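Local coordinates for uncharacterized protein (Deinococcus radiodurans, PDB 3M33) that is of unknown function but probably acts as a methyltransferase, an enzyme that transfers methyl groups, at residues A[32-37]-A[167-172]; A[81-86]-A[93-98]; A[174-179]-A[193-198]. All coordinates share one frame; numbering follows the deposited sequence.

Interaction 1 (A[32-37]-A[167-172]); sequences PDPELT and VSVLAH
The ring of P34 meets the strand by one corner. Its CB sits 3.7 Å from V169 CG2 and 3.8 Å from V167 CG1, touching both valines. The flat group on the loop side is the P32 carbonyl. Its O lies 3.4 Å from V169 CG2 and nearly as close to V169 CG1, straddled by the two methyls. V169 presents this pair because CG1 stands anti to the backbone N (chi1 -176°), with CG2 beside that N. V167 and V169 are two apart on the strand, so both point to the loop. S168 between them points away and bonds to R207 and E209 of the neighbouring strand 204-216. Strand 160-173 lies second from one edge of the sheet, between 28-29 and 204-216. The strand order, with 204-216 antiparallel to its neighbours, is consistent with the class I methyltransferase fold. Residues 32-35 lie against strand 160-173 as the loop that leads into helix 36-45. D33 helps to hold the shape of the loop. D33 OD2 accepts from E35 N at 2.6 Å and 163°, through its anti lone pair, which makes an Asx turn. D33 O also accepts from L36 N in a type I beta turn. Beyond the turn the E35 carboxylate forms salt bridges with R118, R119 and R210. The R210 side chain also touches P34.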
loop_
_atom_site.group_PDB
_atom_site.type_symbol
_atom_site.label_atom_id
_atom_site.label_comp_id
_atom_site.label_asym_id
_atom_site.label_seq_id
_atom_site.Cartn_x
_atom_site.Cartn_y
_atom_site.Cartn_z
ATOM N N PRO A 32 10.280 -1.216 15.552
ATOM C CA PRO A 32 8.834 -1.120 15.301
ATOM C C PRO A 32 8.497 -1.205 13.809
ATOM O O PRO A 32 9.214 -0.628 12.990
ATOM C CB PRO A 32 8.469 0.278 15.812
ATOM C CG PRO A 32 9.587 0.679 16.717
ATOM C CD PRO A 32 10.810 -0.058 16.294
ATOM N N ASP A 33 7.409 -1.891 13.473
ATOM C CA ASP A 33 6.962 -2.013 12.085
ATOM C C ASP A 33 6.875 -0.628 11.499
ATOM O O ASP A 33 6.256 0.234 12.091
ATOM C CB ASP A 33 5.580 -2.669 12.029
ATOM C CG ASP A 33 5.094 -2.917 10.588
ATOM O OD1 ASP A 33 4.691 -4.060 10.285
ATOM O OD2 ASP A 33 5.134 -1.992 9.751
ATOM N N PRO A 34 7.491 -0.402 10.329
ATOM C CA PRO A 34 7.521 0.959 9.783
ATOM C C PRO A 34 6.188 1.425 9.200
ATOM O O PRO A 34 6.122 2.560 8.727
ATOM C CB PRO A 34 8.590 0.868 8.680
ATOM C CG PRO A 34 8.545 -0.549 8.249
ATOM C CD PRO A 34 8.245 -1.348 9.495
ATOM N N GLU A 35 5.148 0.592 9.231
ATOM C CA GLU A 35 3.822 1.053 8.795
ATOM C C GLU A 35 2.871 1.339 9.950
ATOM O O GLU A 35 1.718 1.678 9.725
ATOM C CB GLU A 35 3.199 0.079 7.786
ATOM C CG GLU A 35 3.895 0.118 6.420
ATOM C CD GLU A 35 3.357 -0.907 5.437
ATOM O OE1 GLU A 35 2.167 -1.257 5.540
ATOM O OE2 GLU A 35 4.125 -1.357 4.552
ATOM N N LEU A 36 3.343 1.231 11.189
ATOM C CA LEU A 36 2.480 1.550 12.340
ATOM C C LEU A 36 1.904 2.965 12.261
ATOM O O LEU A 36 0.749 3.188 12.618
ATOM C CB LEU A 36 3.213 1.386 13.674
ATOM C CG LEU A 36 3.625 -0.037 14.055
ATOM C CD1 LEU A 36 4.464 -0.024 15.340
ATOM C CD2 LEU A 36 2.402 -0.945 14.192
ATOM N N THR A 37 2.709 3.920 11.800
ATOM C CA THR A 37 2.278 5.319 11.797
ATOM C C THR A 37 1.171 5.499 10.781
ATOM O O THR A 37 0.212 6.230 11.016
ATOM C CB THR A 37 3.452 6.291 11.514
ATOM O OG1 THR A 37 4.492 6.060 12.471
ATOM C CG2 THR A 37 2.995 7.753 11.641
ATOM N N VAL A 167 10.546 6.873 6.981
ATOM C CA VAL A 167 10.748 5.896 8.045
ATOM C C VAL A 167 11.714 4.810 7.609
ATOM O O VAL A 167 11.666 4.346 6.460
ATOM C CB VAL A 167 9.417 5.174 8.385
ATOM C CG1 VAL A 167 9.556 4.390 9.684
ATOM C CG2 VAL A 167 8.286 6.167 8.494
ATOM N N SER A 168 12.560 4.367 8.530
ATOM C CA SER A 168 13.579 3.367 8.203
ATOM C C SER A 168 13.796 2.475 9.426
ATOM O O SER A 168 14.029 2.969 10.506
ATOM C CB SER A 168 14.889 4.068 7.832
ATOM O OG SER A 168 15.910 3.135 7.517
ATOM N N VAL A 169 13.716 1.163 9.257
ATOM C CA VAL A 169 13.839 0.242 10.385
ATOM C C VAL A 169 14.792 -0.911 10.056
ATOM O O VAL A 169 14.712 -1.512 8.986
ATOM C CB VAL A 169 12.459 -0.317 10.767
ATOM C CG1 VAL A 169 12.562 -1.203 12.017
ATOM C CG2 VAL A 169 11.516 0.833 11.024
ATOM N N LEU A 170 15.715 -1.209 10.961
ATOM C CA LEU A 170 16.647 -2.302 10.733
ATOM C C LEU A 170 15.883 -3.624 10.669
ATOM O O LEU A 170 15.055 -3.907 11.531
ATOM C CB LEU A 170 17.683 -2.363 11.863
ATOM C CG LEU A 170 18.731 -3.474 11.783
ATOM C CD1 LEU A 170 19.598 -3.282 10.537
ATOM C CD2 LEU A 170 19.602 -3.524 13.028
ATOM N N ALA A 171 16.154 -4.427 9.647
ATOM C CA ALA A 171 15.629 -5.789 9.601
ATOM C C ALA A 171 16.736 -6.747 9.185
ATOM O O ALA A 171 17.802 -6.310 8.742
ATOM C CB ALA A 171 14.464 -5.874 8.625
ATOM N N HIS A 172 16.488 -8.050 9.326
ATOM C CA HIS A 172 17.416 -9.067 8.813
ATOM C C HIS A 172 16.685 -10.079 7.947
ATOM O O HIS A 172 15.568 -10.497 8.275
ATOM C CB HIS A 172 18.101 -9.821 9.951
ATOM C CG HIS A 172 18.893 -8.944 10.865
ATOM N ND1 HIS A 172 20.261 -8.799 10.756
ATOM C CD2 HIS A 172 18.511 -8.166 11.904
ATOM C CE1 HIS A 172 20.686 -7.966 11.688
ATOM N NE2 HIS A 172 19.645 -7.570 12.399
#

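Interaction 2 (A[81-86]-A[93-98]); sequences ELLKLA and ADVYEW. With SO4 (sulfate ion), chain H.
Apolar contacts come first. L83 and V95 meet methyl to methyl, with L83 CD2 only 3.4 Å from V95 CG1, tighter than usual for two carbons. L83 CG stands anti to the carbonyl carbon (chi1 -64°), which brings the branch point over the strand. The two methyls then part. CD2 takes V95, while CD1 reaches the strand further on, 3.4 Å from E97 CA and 3.7 Å from E97 CB. CD1 also lies 3.5 Å from the backbone O of Y96. A86, one helical turn later, adds a looser contact, CB to V95 CG1 at 4.4 Å. With L83 cut back to an alanine, a gap is likely to open against V95, and the backbone at E97 would lose the CD1 methyl that lies on it. The helix and strand belong to the beta-alpha-beta unit of strand 72-77, helix 80-89 and strand 94-97. Their short axes run antiparallel at 179°, 9.0 Å apart, consistent with the Rossmann-like fold of class I methyltransferases. Strand 94-97 is the edge strand of the sheet, and its backbone pairs with strand 72-77. Polar contacts lie around this packing. E97 N is shared between two oxygens of a sulfate, O4 at 2.9 Å and O3 at 3.0 Å, the latter the straighter at 153°. The ion probably comes from the crystallisation liquor. On the helix, K84 NZ forms a salt bridge to E81, meeting OE2 on the syn side but somewhat out of the carboxylate plane. V95 O accepts from R87.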
loop_
_atom_site.group_PDB
_atom_site.type_symbol
_atom_site.label_atom_id
_atom_site.label_comp_id
_atom_site.label_asym_id
_atom_site.label_seq_id
_atom_site.Cartn_x
_atom_site.Cartn_y
_atom_site.Cartn_z
ATOM N N GLU A 81 -10.151 -12.700 -9.678
ATOM C CA GLU A 81 -10.239 -13.757 -8.679
ATOM C C GLU A 81 -9.883 -13.186 -7.304
ATOM O O GLU A 81 -10.580 -13.417 -6.317
ATOM C CB GLU A 81 -9.356 -14.959 -9.056
ATOM C CG GLU A 81 -9.748 -15.661 -10.376
ATOM C CD GLU A 81 -11.149 -16.291 -10.346
ATOM O OE1 GLU A 81 -11.423 -17.126 -9.458
ATOM O OE2 GLU A 81 -11.980 -15.957 -11.220
ATOM N N LEU A 82 -8.811 -12.410 -7.260
ATOM C CA LEU A 82 -8.410 -11.728 -6.048
ATOM C C LEU A 82 -9.570 -10.901 -5.475
ATOM O O LEU A 82 -9.826 -10.922 -4.274
ATOM C CB LEU A 82 -7.203 -10.849 -6.345
ATOM C CG LEU A 82 -6.444 -10.335 -5.139
ATOM C CD1 LEU A 82 -5.932 -11.508 -4.284
ATOM C CD2 LEU A 82 -5.302 -9.440 -5.616
ATOM N N LEU A 83 -10.299 -10.206 -6.338
ATOM C CA LEU A 83 -11.461 -9.452 -5.885
ATOM C C LEU A 83 -12.549 -10.332 -5.252
ATOM O O LEU A 83 -13.252 -9.885 -4.349
ATOM C CB LEU A 83 -12.036 -8.601 -7.007
ATOM C CG LEU A 83 -11.093 -7.511 -7.513
ATOM C CD1 LEU A 83 -11.773 -6.706 -8.614
ATOM C CD2 LEU A 83 -10.666 -6.603 -6.374
ATOM N N LYS A 84 -12.677 -11.576 -5.702
ATOM C CA LYS A 84 -13.600 -12.513 -5.050
ATOM C C LYS A 84 -13.277 -12.689 -3.560
ATOM O O LYS A 84 -14.178 -12.656 -2.718
ATOM C CB LYS A 84 -13.603 -13.874 -5.749
ATOM C CG LYS A 84 -14.247 -13.856 -7.118
ATOM C CD LYS A 84 -14.293 -15.247 -7.732
ATOM C CE LYS A 84 -14.829 -15.191 -9.153
ATOM N NZ LYS A 84 -14.683 -16.498 -9.850
ATOM N N LEU A 85 -11.995 -12.874 -3.243
ATOM C CA LEU A 85 -11.545 -12.923 -1.853
ATOM C C LEU A 85 -11.827 -11.619 -1.133
ATOM O O LEU A 85 -12.237 -11.611 0.034
ATOM C CB LEU A 85 -10.050 -13.219 -1.774
ATOM C CG LEU A 85 -9.682 -14.507 -2.483
ATOM C CD1 LEU A 85 -8.182 -14.753 -2.427
ATOM C CD2 LEU A 85 -10.466 -15.645 -1.837
ATOM N N ALA A 86 -11.611 -10.504 -1.814
ATOM C CA ALA A 86 -11.845 -9.223 -1.157
ATOM C C ALA A 86 -13.323 -9.065 -0.781
ATOM O O ALA A 86 -13.637 -8.621 0.315
ATOM C CB ALA A 86 -11.345 -8.039 -2.013
ATOM N N ALA A 93 -17.800 -3.832 2.086
ATOM C CA ALA A 93 -17.092 -3.027 1.085
ATOM C C ALA A 93 -17.735 -3.106 -0.289
ATOM O O ALA A 93 -18.361 -4.111 -0.637
ATOM C CB ALA A 93 -15.590 -3.421 1.019
ATOM N N ASP A 94 -17.606 -2.031 -1.063
ATOM C CA ASP A 94 -17.984 -2.058 -2.471
ATOM C C ASP A 94 -16.723 -2.229 -3.312
ATOM O O ASP A 94 -15.894 -1.327 -3.368
ATOM C CB ASP A 94 -18.693 -0.770 -2.861
ATOM C CG ASP A 94 -20.064 -0.631 -2.201
ATOM O OD1 ASP A 94 -20.774 -1.645 -2.059
ATOM O OD2 ASP A 94 -20.434 0.501 -1.834
ATOM N N VAL A 95 -16.586 -3.374 -3.967
ATOM C CA VAL A 95 -15.332 -3.726 -4.642
ATOM C C VAL A 95 -15.484 -3.730 -6.160
ATOM O O VAL A 95 -16.402 -4.338 -6.697
ATOM C CB VAL A 95 -14.836 -5.103 -4.167
ATOM C CG1 VAL A 95 -13.550 -5.486 -4.854
ATOM C CG2 VAL A 95 -14.650 -5.090 -2.656
ATOM N N TYR A 96 -14.554 -3.073 -6.842
ATOM C CA TYR A 96 -14.628 -2.846 -8.283
ATOM C C TYR A 96 -13.377 -3.348 -9.006
ATOM O O TYR A 96 -12.258 -3.256 -8.495
ATOM C CB TYR A 96 -14.799 -1.345 -8.550
ATOM C CG TYR A 96 -16.055 -0.756 -7.941
ATOM C CD1 TYR A 96 -17.240 -0.684 -8.669
ATOM C CD2 TYR A 96 -16.057 -0.280 -6.636
ATOM C CE1 TYR A 96 -18.395 -0.152 -8.108
ATOM C CE2 TYR A 96 -17.203 0.261 -6.062
ATOM C CZ TYR A 96 -18.369 0.321 -6.802
ATOM O OH TYR A 96 -19.504 0.858 -6.236
ATOM N N GLU A 97 -13.576 -3.871 -10.205
ATOM C CA GLU A 97 -12.494 -4.376 -11.034
ATOM C C GLU A 97 -12.057 -3.249 -11.939
ATOM O O GLU A 97 -12.812 -2.822 -12.801
ATOM C CB GLU A 97 -13.006 -5.545 -11.882
ATOM C CG GLU A 97 -11.935 -6.286 -12.632
ATOM C CD GLU A 97 -12.512 -7.406 -13.485
ATOM O OE1 GLU A 97 -11.917 -7.716 -14.537
ATOM O OE2 GLU A 97 -13.560 -7.975 -13.106
ATOM N N TRP A 98 -10.844 -2.750 -11.739
ATOM C CA TRP A 98 -10.386 -1.591 -12.484
ATOM C C TRP A 98 -8.866 -1.579 -12.539
ATOM O O TRP A 98 -8.193 -1.926 -11.562
ATOM C CB TRP A 98 -10.913 -0.299 -11.829
ATOM C CG TRP A 98 -10.702 0.933 -12.660
ATOM C CD1 TRP A 98 -10.767 1.018 -14.017
ATOM C CD2 TRP A 98 -10.427 2.262 -12.190
ATOM N NE1 TRP A 98 -10.537 2.306 -14.427
ATOM C CE2 TRP A 98 -10.318 3.090 -13.327
ATOM C CE3 TRP A 98 -10.242 2.827 -10.924
ATOM C CZ2 TRP A 98 -10.038 4.457 -13.237
ATOM C CZ3 TRP A 98 -9.964 4.190 -10.832
ATOM C CH2 TRP A 98 -9.867 4.987 -11.981
HETATM S S SO4 H . -16.827 -4.437 -11.312
HETATM O O1 SO4 H . -17.928 -3.928 -10.493
HETATM O O2 SO4 H . -17.351 -5.176 -12.462
HETATM O O3 SO4 H . -16.022 -3.314 -11.790
HETATM O O4 SO4 H . -16.002 -5.344 -10.522
#

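Interaction 3 (A[174-179]-A[193-198])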
loop_
_atom_site.group_PDB
_atom_site.type_symbol
_atom_site.label_atom_id
_atom_site.label_comp_id
_atom_site.label_asym_id
_atom_site.label_seq_id
_atom_site.Cartn_x
_atom_site.Cartn_y
_atom_site.Cartn_z
ATOM N N PRO A 174 16.833 -13.778 7.263
ATOM C CA PRO A 174 17.443 -14.799 8.134
ATOM C C PRO A 174 18.335 -15.789 7.393
ATOM O O PRO A 174 19.225 -16.352 8.014
ATOM C CB PRO A 174 16.237 -15.529 8.757
ATOM C CG PRO A 174 15.051 -14.629 8.497
ATOM C CD PRO A 174 15.367 -13.877 7.222
ATOM N N THR A 175 18.116 -15.993 6.098
ATOM C CA THR A 175 18.933 -16.953 5.352
ATOM C C THR A 175 19.347 -16.453 3.972
ATOM O O THR A 175 18.755 -15.510 3.424
ATOM C CB THR A 175 18.196 -18.279 5.149
ATOM O OG1 THR A 175 17.132 -18.075 4.219
ATOM C CG2 THR A 175 17.623 -18.790 6.476
ATOM N N TRP A 176 20.369 -17.104 3.419
ATOM C CA TRP A 176 20.863 -16.802 2.084
ATOM C C TRP A 176 19.730 -16.810 1.067
ATOM O O TRP A 176 19.637 -15.921 0.218
ATOM C CB TRP A 176 21.953 -17.813 1.679
ATOM C CG TRP A 176 22.245 -17.841 0.203
ATOM C CD1 TRP A 176 22.041 -18.886 -0.651
ATOM C CD2 TRP A 176 22.797 -16.778 -0.593
ATOM N NE1 TRP A 176 22.435 -18.543 -1.925
ATOM C CE2 TRP A 176 22.904 -17.255 -1.913
ATOM C CE3 TRP A 176 23.214 -15.474 -0.315
ATOM C CZ2 TRP A 176 23.401 -16.468 -2.953
ATOM C CZ3 TRP A 176 23.712 -14.697 -1.345
ATOM C CH2 TRP A 176 23.799 -15.194 -2.648
ATOM N N GLU A 177 18.858 -17.810 1.154
ATOM C CA GLU A 177 17.722 -17.891 0.236
ATOM C C GLU A 177 16.861 -16.634 0.328
ATOM O O GLU A 177 16.403 -16.092 -0.687
ATOM C CB GLU A 177 16.867 -19.125 0.532
ATOM C CG GLU A 177 17.516 -20.434 0.130
ATOM C CD GLU A 177 18.725 -20.769 0.981
ATOM O OE1 GLU A 177 18.697 -20.506 2.206
ATOM O OE2 GLU A 177 19.704 -21.297 0.419
ATOM N N ASP A 178 16.635 -16.176 1.555
ATOM C CA ASP A 178 15.845 -14.975 1.769
ATOM C C ASP A 178 16.560 -13.739 1.217
ATOM O O ASP A 178 15.933 -12.865 0.615
ATOM C CB ASP A 178 15.542 -14.805 3.255
ATOM C CG ASP A 178 14.582 -15.855 3.766
ATOM O OD1 ASP A 178 13.471 -15.954 3.202
ATOM O OD2 ASP A 178 14.941 -16.576 4.722
ATOM N N TRP A 179 17.875 -13.674 1.417
ATOM C CA TRP A 179 18.659 -12.565 0.888
ATOM C C TRP A 179 18.567 -12.513 -0.625
ATOM O O TRP A 179 18.422 -11.432 -1.203
ATOM C CB TRP A 179 20.121 -12.670 1.318
ATOM C CG TRP A 179 20.917 -11.452 0.959
ATOM C CD1 TRP A 179 22.013 -11.401 0.150
ATOM C CD2 TRP A 179 20.666 -10.107 1.381
ATOM N NE1 TRP A 179 22.470 -10.111 0.056
ATOM C CE2 TRP A 179 21.661 -9.296 0.801
ATOM C CE3 TRP A 179 19.701 -9.508 2.205
ATOM C CZ2 TRP A 179 21.721 -7.917 1.014
ATOM C CZ3 TRP A 179 19.763 -8.141 2.416
ATOM C CH2 TRP A 179 20.766 -7.360 1.827
ATOM N N ALA A 193 29.289 -13.507 -1.799
ATOM C CA ALA A 193 30.388 -12.782 -1.169
ATOM C C ALA A 193 29.902 -11.877 -0.048
ATOM O O ALA A 193 30.418 -11.928 1.064
ATOM C CB ALA A 193 31.144 -11.970 -2.201
ATOM N N ASP A 194 28.916 -11.040 -0.346
ATOM C CA ASP A 194 28.359 -10.131 0.653
ATOM C C ASP A 194 27.741 -10.891 1.827
ATOM O O ASP A 194 27.844 -10.464 2.978
ATOM C CB ASP A 194 27.310 -9.208 0.024
ATOM C CG ASP A 194 27.887 -8.315 -1.052
ATOM O OD1 ASP A 194 29.111 -8.390 -1.296
ATOM O OD2 ASP A 194 27.116 -7.539 -1.655
ATOM N N TRP A 195 27.086 -12.009 1.528
ATOM C CA TRP A 195 26.497 -12.833 2.570
ATOM C C TRP A 195 27.611 -13.401 3.436
ATOM O O TRP A 195 27.614 -13.210 4.657
ATOM C CB TRP A 195 25.654 -13.968 1.979
ATOM C CG TRP A 195 25.156 -14.915 3.025
ATOM C CD1 TRP A 195 25.774 -16.050 3.451
ATOM C CD2 TRP A 195 23.950 -14.798 3.805
ATOM N NE1 TRP A 195 25.031 -16.654 4.436
ATOM C CE2 TRP A 195 23.908 -15.906 4.674
ATOM C CE3 TRP A 195 22.903 -13.872 3.845
ATOM C CZ2 TRP A 195 22.861 -16.112 5.576
ATOM C CZ3 TRP A 195 21.865 -14.079 4.742
ATOM C CH2 TRP A 195 21.855 -15.188 5.598
ATOM N N ASP A 196 28.562 -14.080 2.789
ATOM C CA ASP A 196 29.671 -14.754 3.476
ATOM C C ASP A 196 30.499 -13.822 4.351
ATOM O O ASP A 196 31.110 -14.261 5.320
ATOM C CB ASP A 196 30.584 -15.463 2.474
ATOM C CG ASP A 196 30.046 -16.825 2.056
ATOM O OD1 ASP A 196 29.114 -17.329 2.722
ATOM O OD2 ASP A 196 30.564 -17.398 1.065
ATOM N N ALA A 197 30.502 -12.537 4.023
ATOM C CA ALA A 197 31.338 -11.583 4.734
ATOM C C ALA A 197 30.575 -10.678 5.691
ATOM O O ALA A 197 31.173 -10.084 6.586
ATOM C CB ALA A 197 32.119 -10.743 3.743
ATOM N N GLU A 198 29.263 -10.565 5.525
ATOM C CA GLU A 198 28.533 -9.570 6.300
ATOM C C GLU A 198 27.353 -10.131 7.107
ATOM O O GLU A 198 26.819 -9.455 7.995
ATOM C CB GLU A 198 28.081 -8.431 5.380
ATOM C CG GLU A 198 27.621 -7.172 6.099
ATOM C CD GLU A 198 27.343 -6.034 5.132
ATOM O OE1 GLU A 198 28.007 -5.978 4.070
ATOM O OE2 GLU A 198 26.463 -5.198 5.431
HETATM O O HOH W 1 24.448 -8.949 -1.986
#
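W195 and W176 both hold CG anti to their backbone N, at chi1 174° and 163°. The first torsion carries the W195 indole across to the start of helix 176-186. The second turns the W176 ring to the side, where its edge reaches W195. W195 lies flat beneath the backbone there. W176 N sits over one face, offset toward the rim, 3.3 Å from W195 CH2. The peptide carbon of T175 crowds the same end of the ring. W176 CB stands nearly on the normal of the W195 five-membered ring, 4.2 Å from its centroid, a CH-pi contact. The W176 six-membered ring completes an offset edge-to-face pair with that ring. The centroids are 5.7 Å apart and the planes meet at 66°. W176 CE3 also packs on W195 CB at 3.7 Å. W179 comes in one turn later, with its CB 3.9 Å from W195 CE3. P174 O lies at the W195 edge, near the ring plane. The two helices, 176-186 and 192-198, follow strand 160-173 and precede strand 204-216. They probably form an insertion between the last two strands, on the surface and far from the centre of the chain. W195 and W179 also touch M204 at the start of the last strand. R192 adds a cation-pi contact to W176 and a salt bridge to D196. A water joins the two segments. It accepts from W179 NE1 at 3.1 Å, in the plane of that ring, and donates to D194 OD2 at 3.0 Å. T175 is the N-cap of helix 176-186. T175 OG1 donates to D178 OD2 from above the carboxylate plane, and accepts a weak bond from D178 N.

In the fold
From the N terminus, residues 32-37 come first. They meet strand 160-173 much later, so interaction 1 closes a loop of 129 residues. That loop includes most of the sheet. Interaction 2 falls within it and closes a short loop of six residues between helix 80-89 and the edge strand 94-97. Interaction 3 opens just after 167-172 and closes at 193-198, with no crossing. Interactions 1 and 2 reach the same sheet on opposite sides of the chain's centre, about 29 Å apart between centres. Interaction 3 lies beyond interaction 1, about 21 Å away between centres, and joins the two helices that lie between strands 160-173 and 204-216 in the sequence.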